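Local coordinates for protein aminopeptidase C (Lactobacillus rhamnosus, PDB 4K7C) that probably removes amino acids from the N-terminal ends of peptides, as an aminopeptidase of the papain-like cysteine peptidase clan, at residues A[261-266]-A[292-298]; A[273-277]-A[425-430]. All coordinates share one frame. Where two conformers were deposited one is given. Residues are numbered along the deposited sequence.

Contact 1. Residues A[261-266]-A[292-298]; sequences QSIINA and RHLNLDI
Two short parallel strands, 261-264 and 293-295, pair in extended conformation. Their axes come within 4.4 Å and cross at -40°. Ile-263 sits beside Leu-294 and Ile-264 beside Asn-295, each pair with CA atoms 4.7 Å apart. Leu-294 uses both its N and its O toward 261-264: its N donates to Ser-262 O (3.0 Å), and its O accepts from Ile-264 N (2.8 Å). Leu-296 N then donates to Ile-264 O (3.0 Å). Ile-264 buries the most surface. With chi1 p and chi2 t, it lies on the same face as Ser-262, His-293 and Asn-295. Its CG2 makes a CH-pi contact over the His-293 ring, 3.9 Å from the centroid. His-293 ND1, at the ring edge, shares a hydrogen bond with Ser-262 OG (2.6 Å). Leu-294 (chi1 t) and Ile-263 point to the other face, where Ile-263 CG2 meets Leu-296 CD1 (3.7 Å). There Ile-263 and Leu-296 pack on helix 298-310, and Leu-294 meets Leu-276 and Val-425. Strand 408-414 flanks 260-264 in the mixed sheet. Asn-265 ND2 (chi1 t) donates to Leu-296 O (2.8 Å), and a water joins it to Ile-298 N. Asn-295 OD1 receives Ala-266 N (2.9 Å), and Asn-295 ND2 donates to Ala-266 O (3.1 Å). Asparagine amides thus carry the pairing on where the strands end.

Contact 2. Residues A[273-277]-A[425-430]; sequences YKHLY and VIKNEY
One carboxylate grips two neighbouring residues of a strand. Glu-429, on helix 425-429, accepts from His-275 ND1 at OE2 (2.7 Å) and from the backbone Leu-276 N at OE1 (2.9 Å). The first is a His-carboxylate hydrogen bond in which ND1 carries the proton; the carboxylate lies at the ring edge. Glu-429 reaches out with chi1 m and chi2 t, and His-275 has chi1 m. A water also links Glu-429 OE1 (2.9 Å) to Leu-276 O (3.2 Å). Strand 275-277 and the helix approach to 7.9 Å between axes and cross at -56°. The nearest CA pairs are His-275 with Val-425 (6.4 Å) and Leu-276 with Glu-429 (6.3 Å). Leu-276 (chi1 m, chi2 t) points toward the helix and buries the most surface. Its CD1 lies 3.7 Å from Ile-426 O, and its CD2 4.4 Å from Ile-426 CG1. Val-425 CG1 packs on Lys-274 O (3.5 Å). Lys-274 has left-handed backbone angles (62/42), and its NZ forms a salt bridge with Glu-421. This is helix-on-sheet packing. Helix 420-429 packs on the start of strand 275-279, and Val-425 and Ile-426 reach on to Leu-294 and Gln-261 of strands 293-295 and 260-264.

In the fold
The centres of contacts 1 and 2 lie about 10 Å apart, and both reach the same mixed sheet. The segments alternate along the chain: 261-266, 273-277, 292-298, then 425-430. Strand 293-295 lies between strands 260-264 and 275-279, so it enters contact 1 on one side and pairs with a segment of contact 2 on the other. Probable hydrogen bonds join them, from Tyr-277 N to His-293 O and from Lys-274 N to Asn-295 O, both 2.7 Å. Gln-261 also packs against Ile-426. Contact 2 thus brings a helix near the C-terminus onto the sheet built in part by contact 1 in this papain-like peptidase.

Contact 1. Residues A[261-266]-A[292-298]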
# COMPACT_ATOMS: atom_id res chain seq x y z
N GLN A 261 41.09 11.17 21.26
CA GLN A 261 41.04 10.30 22.41
C GLN A 261 39.56 9.87 22.68
O GLN A 261 38.68 10.70 22.83
CB GLN A 261 41.63 10.99 23.60
CG GLN A 261 41.65 10.20 24.89
CD GLN A 261 42.46 8.96 24.76
OE1 GLN A 261 43.66 9.01 24.41
NE2 GLN A 261 41.88 7.86 25.09
N SER A 262 39.41 8.58 22.85
CA SER A 262 38.18 7.98 23.33
C SER A 262 38.09 8.25 24.81
O SER A 262 38.99 7.88 25.56
CB SER A 262 38.11 6.51 23.02
OG SER A 262 36.93 5.96 23.63
N ILE A 263 37.02 8.90 25.21
CA ILE A 263 36.72 9.22 26.61
C ILE A 263 35.48 8.46 27.01
O ILE A 263 34.49 8.46 26.22
CB ILE A 263 36.58 10.72 26.73
CG1 ILE A 263 38.00 11.32 26.42
CG2 ILE A 263 36.18 11.12 28.12
CD1 ILE A 263 38.01 12.78 26.32
N ILE A 264 35.52 7.81 28.18
CA ILE A 264 34.32 7.10 28.69
C ILE A 264 33.90 7.69 30.00
O ILE A 264 34.68 8.42 30.63
CB ILE A 264 34.52 5.58 28.79
CG1 ILE A 264 35.62 5.16 29.79
CG2 ILE A 264 34.75 5.02 27.42
CD1 ILE A 264 35.79 3.67 30.04
N ASN A 265 32.65 7.39 30.41
CA ASN A 265 32.17 7.71 31.74
C ASN A 265 31.50 6.44 32.24
O ASN A 265 30.33 6.18 31.91
CB ASN A 265 31.17 8.84 31.72
CG ASN A 265 30.60 9.10 33.06
OD1 ASN A 265 29.39 9.01 33.28
ND2 ASN A 265 31.49 9.45 34.02
N ALA A 266 32.26 5.64 32.97
CA ALA A 266 31.81 4.40 33.50
C ALA A 266 32.07 4.46 35.04
O ALA A 266 33.21 4.22 35.50
CB ALA A 266 32.52 3.31 32.82
N ARG A 292 41.87 2.29 23.47
CA ARG A 292 42.25 3.05 24.70
C ARG A 292 41.17 4.05 25.13
O ARG A 292 40.85 4.97 24.38
CB ARG A 292 43.56 3.82 24.38
CG ARG A 292 44.84 2.98 24.28
CD ARG A 292 45.25 2.19 25.53
NE ARG A 292 46.48 1.46 25.27
CZ ARG A 292 46.60 0.24 24.78
NH1 ARG A 292 45.55 -0.50 24.52
NH2 ARG A 292 47.84 -0.28 24.57
N HIS A 293 40.52 3.80 26.28
CA HIS A 293 39.52 4.65 26.80
C HIS A 293 40.07 5.35 28.05
O HIS A 293 40.59 4.68 28.95
CB HIS A 293 38.30 3.83 27.25
CG HIS A 293 37.59 3.10 26.17
ND1 HIS A 293 37.09 3.73 25.05
CD2 HIS A 293 37.17 1.81 26.10
CE1 HIS A 293 36.47 2.84 24.29
NE2 HIS A 293 36.52 1.66 24.89
N LEU A 294 39.89 6.65 28.10
CA LEU A 294 40.16 7.48 29.28
C LEU A 294 38.84 7.73 30.03
O LEU A 294 37.93 8.41 29.51
CB LEU A 294 40.76 8.82 28.83
CG LEU A 294 41.02 9.93 29.80
CD1 LEU A 294 42.05 9.40 30.78
CD2 LEU A 294 41.47 11.17 29.09
N ASN A 295 38.75 7.17 31.23
CA ASN A 295 37.58 7.34 32.06
C ASN A 295 37.61 8.63 32.83
O ASN A 295 38.58 8.88 33.57
CB ASN A 295 37.47 6.20 33.04
CG ASN A 295 36.05 6.01 33.53
OD1 ASN A 295 35.08 6.44 32.87
ND2 ASN A 295 35.90 5.42 34.67
N LEU A 296 36.58 9.46 32.66
CA LEU A 296 36.43 10.72 33.34
C LEU A 296 35.03 10.87 33.92
O LEU A 296 34.06 10.27 33.38
CB LEU A 296 36.66 11.86 32.37
CG LEU A 296 38.04 11.89 31.71
CD1 LEU A 296 38.06 13.03 30.73
CD2 LEU A 296 39.15 12.10 32.78
N ASP A 297 34.93 11.69 34.95
CA ASP A 297 33.64 12.05 35.55
C ASP A 297 32.76 12.76 34.52
O ASP A 297 33.24 13.39 33.58
CB ASP A 297 33.85 12.97 36.75
CG ASP A 297 34.30 14.32 36.36
OD1 ASP A 297 35.48 14.46 36.01
OD2 ASP A 297 33.48 15.25 36.39
N ILE A 298 31.46 12.71 34.75
CA ILE A 298 30.47 13.17 33.76
C ILE A 298 30.53 14.65 33.57
O ILE A 298 30.40 15.07 32.46
CB ILE A 298 29.00 12.69 34.11
CG1 ILE A 298 28.01 12.88 32.94
CG2 ILE A 298 28.50 13.42 35.35
CD1 ILE A 298 28.46 12.16 31.68
O HOH W 1 41.37 6.44 22.02
O HOH W 2 30.76 10.74 36.74

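Contact 2. Residues A[273-277]-A[425-430]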
# COMPACT_ATOMS: atom_id res chain seq x y z
N TYR A 273 38.76 7.12 37.79
CA TYR A 273 38.86 8.17 36.79
C TYR A 273 40.32 8.58 36.53
O TYR A 273 41.24 8.31 37.34
CB TYR A 273 38.06 9.35 37.20
CG TYR A 273 36.56 9.13 37.32
CD1 TYR A 273 35.84 8.51 36.29
CD2 TYR A 273 35.84 9.62 38.44
CE1 TYR A 273 34.46 8.32 36.38
CE2 TYR A 273 34.46 9.42 38.54
CZ TYR A 273 33.79 8.76 37.50
OH TYR A 273 32.45 8.56 37.50
N LYS A 274 40.53 9.23 35.40
CA LYS A 274 41.93 9.69 35.02
C LYS A 274 42.91 8.55 34.86
O LYS A 274 44.07 8.66 35.22
CB LYS A 274 42.46 10.68 36.07
CG LYS A 274 41.54 11.83 36.32
CD LYS A 274 42.09 12.73 37.39
CE LYS A 274 41.52 14.12 37.33
NZ LYS A 274 42.13 14.87 38.50
N HIS A 275 42.47 7.48 34.23
CA HIS A 275 43.32 6.44 33.78
C HIS A 275 42.82 5.92 32.44
O HIS A 275 41.65 6.05 32.09
CB HIS A 275 43.35 5.25 34.78
CG HIS A 275 43.88 5.63 36.15
ND1 HIS A 275 45.23 5.89 36.39
CD2 HIS A 275 43.24 5.93 37.30
CE1 HIS A 275 45.39 6.27 37.65
NE2 HIS A 275 44.21 6.30 38.23
N LEU A 276 43.71 5.22 31.77
CA LEU A 276 43.38 4.50 30.58
C LEU A 276 43.05 3.06 30.75
O LEU A 276 43.68 2.30 31.54
CB LEU A 276 44.52 4.54 29.58
CG LEU A 276 44.80 5.85 28.94
CD1 LEU A 276 45.98 5.65 27.97
CD2 LEU A 276 43.61 6.43 28.17
N TYR A 277 42.07 2.65 29.94
CA TYR A 277 41.56 1.30 29.93
C TYR A 277 41.53 0.70 28.57
O TYR A 277 41.34 1.41 27.58
CB TYR A 277 40.10 1.27 30.54
CG TYR A 277 40.04 1.76 31.94
CD1 TYR A 277 40.13 0.85 32.99
CD2 TYR A 277 39.97 3.09 32.23
CE1 TYR A 277 40.16 1.29 34.30
CE2 TYR A 277 40.00 3.56 33.53
CZ TYR A 277 40.07 2.62 34.57
OH TYR A 277 40.15 3.15 35.85
N VAL A 425 48.37 11.76 31.47
CA VAL A 425 47.84 10.43 31.74
C VAL A 425 47.89 9.61 30.46
O VAL A 425 48.38 8.44 30.41
CB VAL A 425 46.38 10.49 32.25
CG1 VAL A 425 45.77 9.10 32.24
CG2 VAL A 425 46.32 11.11 33.67
N ILE A 426 47.43 10.19 29.35
CA ILE A 426 47.39 9.41 28.12
C ILE A 426 48.80 8.93 27.72
O ILE A 426 49.04 7.75 27.52
CB ILE A 426 46.71 10.17 26.95
CG1 ILE A 426 45.24 10.41 27.25
CG2 ILE A 426 46.89 9.39 25.68
CD1 ILE A 426 44.71 11.59 26.46
N LYS A 427 49.72 9.86 27.62
CA LYS A 427 51.17 9.49 27.32
C LYS A 427 51.77 8.47 28.32
O LYS A 427 52.30 7.39 27.91
CB LYS A 427 51.99 10.78 27.27
CG LYS A 427 51.67 11.68 26.08
CD LYS A 427 52.26 13.08 26.30
CE LYS A 427 51.98 14.03 25.15
NZ LYS A 427 52.24 15.46 25.52
N ASN A 428 51.59 8.72 29.62
CA ASN A 428 52.14 7.82 30.67
C ASN A 428 51.57 6.41 30.71
O ASN A 428 52.28 5.47 31.02
CB ASN A 428 52.01 8.43 32.06
CG ASN A 428 52.77 9.73 32.22
OD1 ASN A 428 53.73 10.02 31.50
ND2 ASN A 428 52.32 10.54 33.17
N GLU A 429 50.27 6.24 30.40
CA GLU A 429 49.64 4.95 30.50
C GLU A 429 49.41 4.28 29.19
O GLU A 429 48.94 3.14 29.15
CB GLU A 429 48.30 5.12 31.26
CG GLU A 429 48.47 5.55 32.74
CD GLU A 429 47.18 5.64 33.55
OE1 GLU A 429 46.21 4.95 33.17
OE2 GLU A 429 47.18 6.35 34.59
N TYR A 430 49.77 4.92 28.10
CA TYR A 430 49.44 4.34 26.79
C TYR A 430 49.87 2.88 26.67
O TYR A 430 49.10 2.06 26.23
CB TYR A 430 49.97 5.22 25.61
CG TYR A 430 49.36 4.74 24.28
CD1 TYR A 430 48.12 5.23 23.86
CD2 TYR A 430 49.97 3.77 23.53
CE1 TYR A 430 47.54 4.79 22.70
CE2 TYR A 430 49.39 3.30 22.37
CZ TYR A 430 48.16 3.79 21.98
OH TYR A 430 47.59 3.37 20.78
O HOH W 3 45.52 2.36 34.16